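Insecticyanin-A (Manduca sexta, PDB 1Z24) binds the bile pigment biliverdin IX gamma and, mixed with lipoprotein-bound carotenes, gives hornworms their green camouflage colour. Local coordinates at residues A[142-145]-A[146-150]; A[171-174]-A[175-178]; A[150-153]-A[154-158]. All coordinates share one frame; numbering follows the deposited sequence.

Interactions 1 and 3 are successive parts of helix 144-154: interaction 1 covers its first turns, interaction 3 its last turn and the exit from it, and the two share Asp150, with centres about 12 Å apart. Interaction 2 belongs to the short helix 172-175 near the C-terminus; its centre lies about 26 Å from that of interaction 1 and about 32 Å from that of interaction 3, and it touches neither. The side chains of Val149, Cys175 and Leu153, one from each of interactions 1, 2 and 3 in that order, lie about 14, 12 and 13 Å from the biliverdin chromophore, so none of these side chains touches the pigment held by this lipocalin.

Interaction 1 (A[142-145]-A[146-150]); sequences EGNT and KEVVD
Thr145 meets the following turn mainly through its carbonyl. Its O accepts from Val149 N at 2.8 Å, with a nearly straight N-H...O angle of 171°. In the threonine side chain OG1 lies beside the backbone N (chi1 -67°), which leaves CG2 anti to that nitrogen; this methyl comes no closer than 4.3 Å to Val149 CG2, a loose contact. Val149 CG2 is also beside the carbonyl of Thr145 that its own backbone N-H engages.

One residue earlier the same pattern recurs: Val148 N donates to Asn144 O at 2.9 Å, in the carbonyl plane, and Val148 CG2 packs beside that oxygen at 3.5 Å. The side chain of Asn144 reaches the neighbourhood of the Glu147 carboxylate, but the orientation of its amide is doubtful. Gly143, at the N-cap position, supplies the first i to i+4 acceptor, its O receiving Glu147 N at 3.2 Å from above the carbonyl plane.

Lys146 meets the first segment mainly with its backbone and CB. Beyond CB its chain bends at chi2 (-120°) and runs on to Asp150, where NZ forms a salt bridge with OD1 at 3.1 Å, using the syn lone pair, and a weak bond with OD2. Lysine and aspartate thus span one helical turn on an accessible flank, whereas Val148 and Val149 rest on Tyr113 of strand 113-122. The whole is an amphipathic alpha-helical N-terminus, starting the helix that packs against the outside of the lipocalin beta-barrel.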
ATOM      1  N   GLU A 142     -23.051  -2.460 -19.495  1.00 64.39           N
ATOM      2  CA  GLU A 142     -23.005  -2.501 -20.937  1.00100.00           C
ATOM      3  C   GLU A 142     -22.007  -1.736 -21.824  1.00100.00           C
ATOM      4  O   GLU A 142     -21.984  -0.493 -21.945  1.00100.00           O
ATOM      5  CB  GLU A 142     -24.413  -2.380 -21.490  1.00100.00           C
ATOM      6  CG  GLU A 142     -25.221  -1.153 -20.949  1.00100.00           C
ATOM      7  CD  GLU A 142     -26.726  -1.284 -21.325  1.00100.00           C
ATOM      8  OE1 GLU A 142     -27.661  -1.104 -20.490  1.00100.00           O
ATOM      9  OE2 GLU A 142     -26.938  -1.672 -22.619  1.00100.00           O
ATOM     10  N   GLY A 143     -21.245  -2.588 -22.520  1.00 51.35           N
ATOM     11  CA  GLY A 143     -20.231  -2.251 -23.504  1.00100.00           C
ATOM     12  C   GLY A 143     -19.517  -0.927 -23.374  1.00 64.60           C
ATOM     13  O   GLY A 143     -18.284  -0.943 -23.241  1.00 47.09           O
ATOM     14  N   ASN A 144     -20.222   0.216 -23.430  1.00 41.90           N
ATOM     15  CA  ASN A 144     -19.420   1.419 -23.275  1.00 38.20           C
ATOM     16  C   ASN A 144     -18.920   1.546 -21.845  1.00 44.05           C
ATOM     17  O   ASN A 144     -17.735   1.677 -21.515  1.00 38.18           O
ATOM     18  CB  ASN A 144     -19.471   2.695 -24.155  1.00 40.84           C
ATOM     19  CG  ASN A 144     -18.091   3.512 -24.179  1.00100.00           C
ATOM     20  OD1 ASN A 144     -16.930   3.005 -24.294  1.00 52.59           O
ATOM     21  ND2 ASN A 144     -18.187   4.839 -24.066  1.00 79.22           N
ATOM     22  N   THR A 145     -19.895   1.469 -21.002  1.00 36.83           N
ATOM     23  CA  THR A 145     -19.698   1.554 -19.606  1.00 40.34           C
ATOM     24  C   THR A 145     -18.771   0.476 -19.133  1.00 29.76           C
ATOM     25  O   THR A 145     -18.008   0.709 -18.205  1.00 29.81           O
ATOM     26  CB  THR A 145     -21.068   1.630 -18.946  1.00 53.54           C
ATOM     27  OG1 THR A 145     -21.608   2.890 -19.347  1.00 60.78           O
ATOM     28  CG2 THR A 145     -20.988   1.437 -17.425  1.00 35.44           C
ATOM     29  N   LYS A 146     -18.810  -0.694 -19.773  1.00 22.89           N
ATOM     30  CA  LYS A 146     -17.915  -1.795 -19.362  1.00 20.74           C
ATOM     31  C   LYS A 146     -16.491  -1.372 -19.605  1.00 45.57           C
ATOM     32  O   LYS A 146     -15.615  -1.567 -18.800  1.00 31.51           O
ATOM     33  CB  LYS A 146     -18.099  -3.067 -20.130  1.00 30.32           C
ATOM     34  CG  LYS A 146     -17.621  -4.183 -19.266  1.00 49.83           C
ATOM     35  CD  LYS A 146     -16.484  -5.011 -19.834  1.00 69.19           C
ATOM     36  CE  LYS A 146     -16.027  -6.062 -18.823  1.00100.00           C
ATOM     37  NZ  LYS A 146     -14.637  -6.530 -18.994  1.00100.00           N
ATOM     38  N   GLU A 147     -16.260  -0.774 -20.738  1.00 27.00           N
ATOM     39  CA  GLU A 147     -14.935  -0.313 -21.035  1.00 31.53           C
ATOM     40  C   GLU A 147     -14.514   0.824 -20.081  1.00 25.40           C
ATOM     41  O   GLU A 147     -13.335   0.942 -19.665  1.00 30.79           O
ATOM     42  CB  GLU A 147     -14.852   0.119 -22.500  1.00 33.43           C
ATOM     43  CG  GLU A 147     -13.397   0.179 -23.042  1.00 53.09           C
ATOM     44  CD  GLU A 147     -13.151   1.160 -24.215  1.00 62.48           C
ATOM     45  OE1 GLU A 147     -12.048   1.337 -24.789  1.00100.00           O
ATOM     46  OE2 GLU A 147     -14.244   1.829 -24.562  1.00100.00           O
ATOM     47  N   VAL A 148     -15.455   1.676 -19.775  1.00 27.39           N
ATOM     48  CA  VAL A 148     -15.150   2.751 -18.882  1.00 22.71           C
ATOM     49  C   VAL A 148     -14.685   2.198 -17.537  1.00 31.31           C
ATOM     50  O   VAL A 148     -13.596   2.508 -17.040  1.00 28.64           O
ATOM     51  CB  VAL A 148     -16.358   3.622 -18.699  1.00 27.09           C
ATOM     52  CG1 VAL A 148     -16.041   4.539 -17.505  1.00 24.49           C
ATOM     53  CG2 VAL A 148     -16.415   4.526 -19.965  1.00 22.84           C
ATOM     54  N   VAL A 149     -15.492   1.304 -17.013  1.00 28.77           N
ATOM     55  CA  VAL A 149     -15.193   0.675 -15.734  1.00 29.61           C
ATOM     56  C   VAL A 149     -13.838  -0.020 -15.732  1.00 27.75           C
ATOM     57  O   VAL A 149     -13.023   0.101 -14.833  1.00 27.02           O
ATOM     58  CB  VAL A 149     -16.329  -0.344 -15.464  1.00 30.20           C
ATOM     59  CG1 VAL A 149     -15.982  -1.294 -14.343  1.00 27.56           C
ATOM     60  CG2 VAL A 149     -17.597   0.393 -15.081  1.00 26.42           C
ATOM     61  N   ASP A 150     -13.586  -0.760 -16.767  1.00 29.04           N
ATOM     62  CA  ASP A 150     -12.338  -1.448 -16.798  1.00 23.33           C
ATOM     63  C   ASP A 150     -11.142  -0.538 -16.807  1.00 40.03           C
ATOM     64  O   ASP A 150     -10.089  -0.884 -16.294  1.00 26.91           O
ATOM     65  CB  ASP A 150     -12.160  -2.178 -18.123  1.00 32.24           C
ATOM     66  CG  ASP A 150     -12.953  -3.435 -18.332  1.00 51.12           C
ATOM     67  OD1 ASP A 150     -13.129  -3.849 -19.486  1.00 64.06           O
ATOM     68  OD2 ASP A 150     -13.423  -4.000 -17.205  1.00 41.56           O
TER

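Interaction 2 (A[171-174]-A[175-178]); sequences SEAA and CQYS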
ATOM      1  N   SER A 171     -30.603 -12.821 -13.405  1.00 43.41           N
ATOM      2  CA  SER A 171     -31.589 -13.450 -14.266  1.00 36.43           C
ATOM      3  C   SER A 171     -32.934 -13.438 -13.548  1.00 46.98           C
ATOM      4  O   SER A 171     -33.003 -13.231 -12.300  1.00 28.90           O
ATOM      5  CB  SER A 171     -31.147 -14.841 -14.637  1.00 25.36           C
ATOM      6  OG  SER A 171     -31.319 -15.620 -13.494  1.00 33.84           O
ATOM      7  N   GLU A 172     -33.997 -13.635 -14.327  1.00 33.25           N
ATOM      8  CA  GLU A 172     -35.301 -13.605 -13.717  1.00 35.56           C
ATOM      9  C   GLU A 172     -35.399 -14.653 -12.634  1.00 36.52           C
ATOM     10  O   GLU A 172     -35.996 -14.466 -11.570  1.00 33.77           O
ATOM     11  CB  GLU A 172     -36.407 -13.658 -14.762  1.00 28.38           C
ATOM     12  CG  GLU A 172     -37.219 -12.342 -14.791  1.00100.00           C
ATOM     13  CD  GLU A 172     -38.560 -12.480 -15.518  1.00100.00           C
ATOM     14  OE1 GLU A 172     -39.251 -11.518 -15.932  1.00100.00           O
ATOM     15  OE2 GLU A 172     -38.917 -13.760 -15.638  1.00100.00           O
ATOM     16  N   ALA A 173     -34.726 -15.750 -12.926  1.00 29.00           N
ATOM     17  CA  ALA A 173     -34.691 -16.868 -12.012  1.00 31.73           C
ATOM     18  C   ALA A 173     -34.040 -16.470 -10.721  1.00 36.51           C
ATOM     19  O   ALA A 173     -34.600 -16.670  -9.657  1.00 39.81           O
ATOM     20  CB  ALA A 173     -33.972 -18.061 -12.603  1.00 25.42           C
ATOM     21  N   ALA A 174     -32.856 -15.889 -10.850  1.00 29.89           N
ATOM     22  CA  ALA A 174     -32.082 -15.459  -9.698  1.00 31.53           C
ATOM     23  C   ALA A 174     -32.817 -14.487  -8.836  1.00 31.52           C
ATOM     24  O   ALA A 174     -32.754 -14.505  -7.613  1.00 29.24           O
ATOM     25  CB  ALA A 174     -30.861 -14.719 -10.199  1.00 40.56           C
ATOM     26  N   CYS A 175     -33.511 -13.597  -9.481  1.00 35.62           N
ATOM     27  CA  CYS A 175     -34.178 -12.620  -8.674  1.00 22.82           C
ATOM     28  C   CYS A 175     -35.530 -13.002  -8.157  1.00 42.69           C
ATOM     29  O   CYS A 175     -36.170 -12.241  -7.428  1.00 23.20           O
ATOM     30  CB  CYS A 175     -34.392 -11.392  -9.561  1.00 28.26           C
ATOM     31  SG  CYS A 175     -32.835 -10.566  -9.888  1.00 32.32           S
ATOM     32  N   GLN A 176     -35.973 -14.164  -8.550  1.00 33.98           N
ATOM     33  CA  GLN A 176     -37.284 -14.613  -8.140  1.00 35.03           C
ATOM     34  C   GLN A 176     -37.364 -14.973  -6.683  1.00 33.17           C
ATOM     35  O   GLN A 176     -36.445 -15.595  -6.140  1.00 36.79           O
ATOM     36  CB  GLN A 176     -37.417 -15.949  -8.867  1.00 50.44           C
ATOM     37  CG  GLN A 176     -38.758 -16.694  -9.014  1.00 49.96           C
ATOM     38  CD  GLN A 176     -38.535 -17.481 -10.342  1.00100.00           C
ATOM     39  OE1 GLN A 176     -38.954 -17.044 -11.456  1.00100.00           O
ATOM     40  NE2 GLN A 176     -37.761 -18.596 -10.278  1.00100.00           N
ATOM     41  N   TYR A 177     -38.468 -14.606  -6.052  1.00 30.60           N
ATOM     42  CA  TYR A 177     -38.619 -14.972  -4.660  1.00 55.98           C
ATOM     43  C   TYR A 177     -40.068 -15.221  -4.306  1.00 44.13           C
ATOM     44  O   TYR A 177     -40.949 -14.531  -4.784  1.00 39.53           O
ATOM     45  CB  TYR A 177     -38.019 -14.039  -3.643  1.00 33.84           C
ATOM     46  CG  TYR A 177     -38.619 -12.682  -3.801  1.00 27.85           C
ATOM     47  CD1 TYR A 177     -39.726 -12.289  -3.032  1.00 30.66           C
ATOM     48  CD2 TYR A 177     -38.055 -11.799  -4.730  1.00 25.15           C
ATOM     49  CE1 TYR A 177     -40.248 -11.006  -3.183  1.00 30.24           C
ATOM     50  CE2 TYR A 177     -38.565 -10.510  -4.880  1.00 26.47           C
ATOM     51  CZ  TYR A 177     -39.667 -10.131  -4.110  1.00 27.44           C
ATOM     52  OH  TYR A 177     -40.168  -8.879  -4.281  1.00 52.58           O
ATOM     53  N   SER A 178     -40.314 -16.209  -3.458  1.00 44.13           N
ATOM     54  CA  SER A 178     -41.670 -16.516  -3.054  1.00 55.19           C
ATOM     55  C   SER A 178     -41.980 -15.789  -1.769  1.00 45.76           C
ATOM     56  O   SER A 178     -43.128 -15.487  -1.461  1.00 41.74           O
ATOM     57  CB  SER A 178     -41.823 -17.987  -2.820  1.00 44.36           C
ATOM     58  OG  SER A 178     -40.931 -18.328  -1.756  1.00100.00           O
TER
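Cys175 N donates to Ser171 O at 2.9 Å, the donor standing close to the extension of the C=O bond (angle at the oxygen 162°), an i to i+4 link that closes the turn. The serine also caps that turn: its OG accepts from Ala174 N at 3.1 Å with an N-H...O angle of 167°, which engages an amide of the first turn. Ser171 N is in turn bonded to Asp169 OD2. At the other end Gln176 N donates to Ala173 O, an i to i+3 bond, at 3.1 Å from well above the carbonyl plane.

With SG placed anti to its own carbonyl carbon (chi1 -71°), Cys175 brings the sulfur back beside Ser171 O, 3.6 Å away. Gln176 lays CB against Ala173 O, and its amide NE2 lies 3.9 Å from Ala173 CA, alongside the turn. Farther on, just before strand 179-182, the backbone of Ser178 is hydrogen-bonded to Gly65.

This is a short, weakly bonded helical turn with a serine N-cap. The disulfide between Cys175 and Cys43 ties it to the loop before strand 44-50, anchoring the C-terminal segment to the lipocalin barrel.

Interaction 3 (A[150-153]-A[154-158]); sequences DNVL and KTFSH
From Asp150 to Phe156 the backbone passes from an i to i+4 bond, Lys154 N to Asp150 O at 3.3 Å, to i to i+3 bonds, Thr155 N to Val152 O and Phe156 N to Leu153 O, both 2.7 Å, whose donors approach from above the carbonyl planes, more than 50° out in each case.

Val152 O is gripped twice, since Thr155 OG1 donates to it as well, at 2.6 Å. The two donors come from different directions: the amide from above the carbonyl plane, the hydroxyl within it. The threonine reaches back because OG1 sits between its own backbone N and carbonyl carbon (chi1 72°), while CG2 packs against Asn151 O at 3.4 Å. Two residues on, Ser157 OG likewise donates to the carbonyl three residues before it, Lys154 O, at 3.0 Å in the carbonyl plane, and Ser157 N joins it at 3.1 Å, closing the type I beta turn from Lys154 to Ser157.

The apolar part is a pairing of Val152 with Phe156, whose side chains run side by side in the same direction. CG1 of the valine touches CE2 of the phenylalanine at 3.9 Å. The hydroxyl oxygen of Thr155 lies over one face of the phenyl ring, offset toward its rim. Lys154, by contrast, lays CB across the carbonyls of Asn151 and Asp150, and its chain leads away from 150-153.

In the fold, the valine rests on Tyr113 and Ile115 of strand 113-122 and on Ala107 of strand 97-108, and Phe156 on Leu106 of the latter. The end of helix 144-154 is thereby seated on two adjacent antiparallel strands of the barrel, while Ser157, in the loop that follows, packs against Tyr8 of the second subunit.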
ATOM      1  N   ASP A 150     -13.586  -0.760 -16.767  1.00 29.04           N
ATOM      2  CA  ASP A 150     -12.338  -1.448 -16.798  1.00 23.33           C
ATOM      3  C   ASP A 150     -11.142  -0.538 -16.807  1.00 40.03           C
ATOM      4  O   ASP A 150     -10.089  -0.884 -16.294  1.00 26.91           O
ATOM      5  CB  ASP A 150     -12.160  -2.178 -18.123  1.00 32.24           C
ATOM      6  CG  ASP A 150     -12.953  -3.435 -18.332  1.00 51.12           C
ATOM      7  OD1 ASP A 150     -13.129  -3.849 -19.486  1.00 64.06           O
ATOM      8  OD2 ASP A 150     -13.423  -4.000 -17.205  1.00 41.56           O
ATOM      9  N   ASN A 151     -11.271   0.602 -17.425  1.00 28.45           N
ATOM     10  CA  ASN A 151     -10.118   1.480 -17.468  1.00 22.05           C
ATOM     11  C   ASN A 151      -9.913   2.207 -16.158  1.00 25.73           C
ATOM     12  O   ASN A 151      -8.793   2.500 -15.752  1.00 27.94           O
ATOM     13  CB  ASN A 151     -10.337   2.476 -18.563  1.00 22.84           C
ATOM     14  CG  ASN A 151      -9.737   1.965 -19.860  1.00 29.42           C
ATOM     15  OD1 ASN A 151      -8.584   2.284 -20.183  1.00 29.78           O
ATOM     16  ND2 ASN A 151     -10.506   1.163 -20.612  1.00 21.23           N
ATOM     17  N   VAL A 152     -11.012   2.501 -15.493  1.00 33.15           N
ATOM     18  CA  VAL A 152     -10.932   3.188 -14.219  1.00 30.51           C
ATOM     19  C   VAL A 152     -10.306   2.234 -13.181  1.00 39.76           C
ATOM     20  O   VAL A 152      -9.349   2.594 -12.419  1.00 30.00           O
ATOM     21  CB  VAL A 152     -12.323   3.725 -13.811  1.00 24.44           C
ATOM     22  CG1 VAL A 152     -12.342   4.107 -12.338  1.00 32.07           C
ATOM     23  CG2 VAL A 152     -12.649   5.038 -14.503  1.00 22.22           C
ATOM     24  N   LEU A 153     -10.866   1.031 -13.172  1.00 24.65           N
ATOM     25  CA  LEU A 153     -10.391   0.002 -12.275  1.00 38.11           C
ATOM     26  C   LEU A 153      -8.902  -0.183 -12.401  1.00 31.57           C
ATOM     27  O   LEU A 153      -8.228  -0.301 -11.421  1.00 33.65           O
ATOM     28  CB  LEU A 153     -10.874  -1.380 -12.667  1.00 30.45           C
ATOM     29  CG  LEU A 153     -11.995  -1.818 -11.807  1.00 36.41           C
ATOM     30  CD1 LEU A 153     -12.204  -3.217 -12.268  1.00 38.22           C
ATOM     31  CD2 LEU A 153     -11.635  -1.797 -10.324  1.00 26.69           C
ATOM     32  N   LYS A 154      -8.443  -0.106 -13.599  1.00 26.68           N
ATOM     33  CA  LYS A 154      -7.037  -0.231 -13.810  1.00 28.59           C
ATOM     34  C   LYS A 154      -6.204   0.806 -13.016  1.00 32.80           C
ATOM     35  O   LYS A 154      -5.150   0.532 -12.462  1.00 29.20           O
ATOM     36  CB  LYS A 154      -6.871   0.078 -15.264  1.00 40.02           C
ATOM     37  CG  LYS A 154      -5.875  -0.797 -15.941  1.00 30.87           C
ATOM     38  CD  LYS A 154      -5.390  -0.243 -17.282  1.00100.00           C
ATOM     39  CE  LYS A 154      -3.998  -0.722 -17.726  1.00 99.45           C
ATOM     40  NZ  LYS A 154      -2.867   0.161 -17.330  1.00 29.68           N
ATOM     41  N   THR A 155      -6.742   1.992 -12.854  1.00 24.78           N
ATOM     42  CA  THR A 155      -5.967   2.936 -12.099  1.00 22.84           C
ATOM     43  C   THR A 155      -5.918   2.568 -10.638  1.00 37.63           C
ATOM     44  O   THR A 155      -5.217   3.161  -9.860  1.00 31.75           O
ATOM     45  CB  THR A 155      -6.455   4.321 -12.285  1.00 32.18           C
ATOM     46  OG1 THR A 155      -7.675   4.350 -11.583  1.00 23.42           O
ATOM     47  CG2 THR A 155      -6.754   4.392 -13.782  1.00 24.42           C
ATOM     48  N   PHE A 156      -6.667   1.577 -10.252  1.00 25.07           N
ATOM     49  CA  PHE A 156      -6.666   1.131  -8.839  1.00 24.19           C
ATOM     50  C   PHE A 156      -6.097  -0.283  -8.655  1.00 24.94           C
ATOM     51  O   PHE A 156      -6.316  -0.990  -7.644  1.00 26.39           O
ATOM     52  CB  PHE A 156      -8.061   1.164  -8.196  1.00 28.82           C
ATOM     53  CG  PHE A 156      -8.664   2.553  -8.215  1.00 31.72           C
ATOM     54  CD1 PHE A 156      -8.105   3.528  -7.396  1.00 44.12           C
ATOM     55  CD2 PHE A 156      -9.754   2.900  -9.021  1.00 26.10           C
ATOM     56  CE1 PHE A 156      -8.606   4.825  -7.356  1.00 29.01           C
ATOM     57  CE2 PHE A 156     -10.266   4.204  -8.984  1.00 27.23           C
ATOM     58  CZ  PHE A 156      -9.682   5.176  -8.166  1.00 26.42           C
ATOM     59  N   SER A 157      -5.330  -0.698  -9.669  1.00 24.74           N
ATOM     60  CA  SER A 157      -4.723  -1.996  -9.715  1.00 28.79           C
ATOM     61  C   SER A 157      -3.893  -2.313  -8.480  1.00 27.16           C
ATOM     62  O   SER A 157      -3.773  -3.473  -8.121  1.00 29.55           O
ATOM     63  CB  SER A 157      -4.132  -2.355 -11.096  1.00 29.41           C
ATOM     64  OG  SER A 157      -3.094  -1.401 -11.311  1.00 59.66           O
ATOM     65  N   HIS A 158      -3.343  -1.308  -7.823  1.00 27.55           N
ATOM     66  CA  HIS A 158      -2.526  -1.530  -6.617  1.00 28.84           C
ATOM     67  C   HIS A 158      -3.370  -1.629  -5.372  1.00 34.31           C
ATOM     68  O   HIS A 158      -2.859  -1.760  -4.275  1.00 29.26           O
ATOM     69  CB  HIS A 158      -1.537  -0.350  -6.400  1.00 32.14           C
ATOM     70  CG  HIS A 158      -2.202   0.969  -6.228  1.00 27.48           C
ATOM     71  ND1 HIS A 158      -2.965   1.544  -7.217  1.00 25.19           N
ATOM     72  CD2 HIS A 158      -2.196   1.820  -5.159  1.00 33.77           C
ATOM     73  CE1 HIS A 158      -3.406   2.687  -6.753  1.00 32.88           C
ATOM     74  NE2 HIS A 158      -2.954   2.887  -5.517  1.00 34.08           N
TER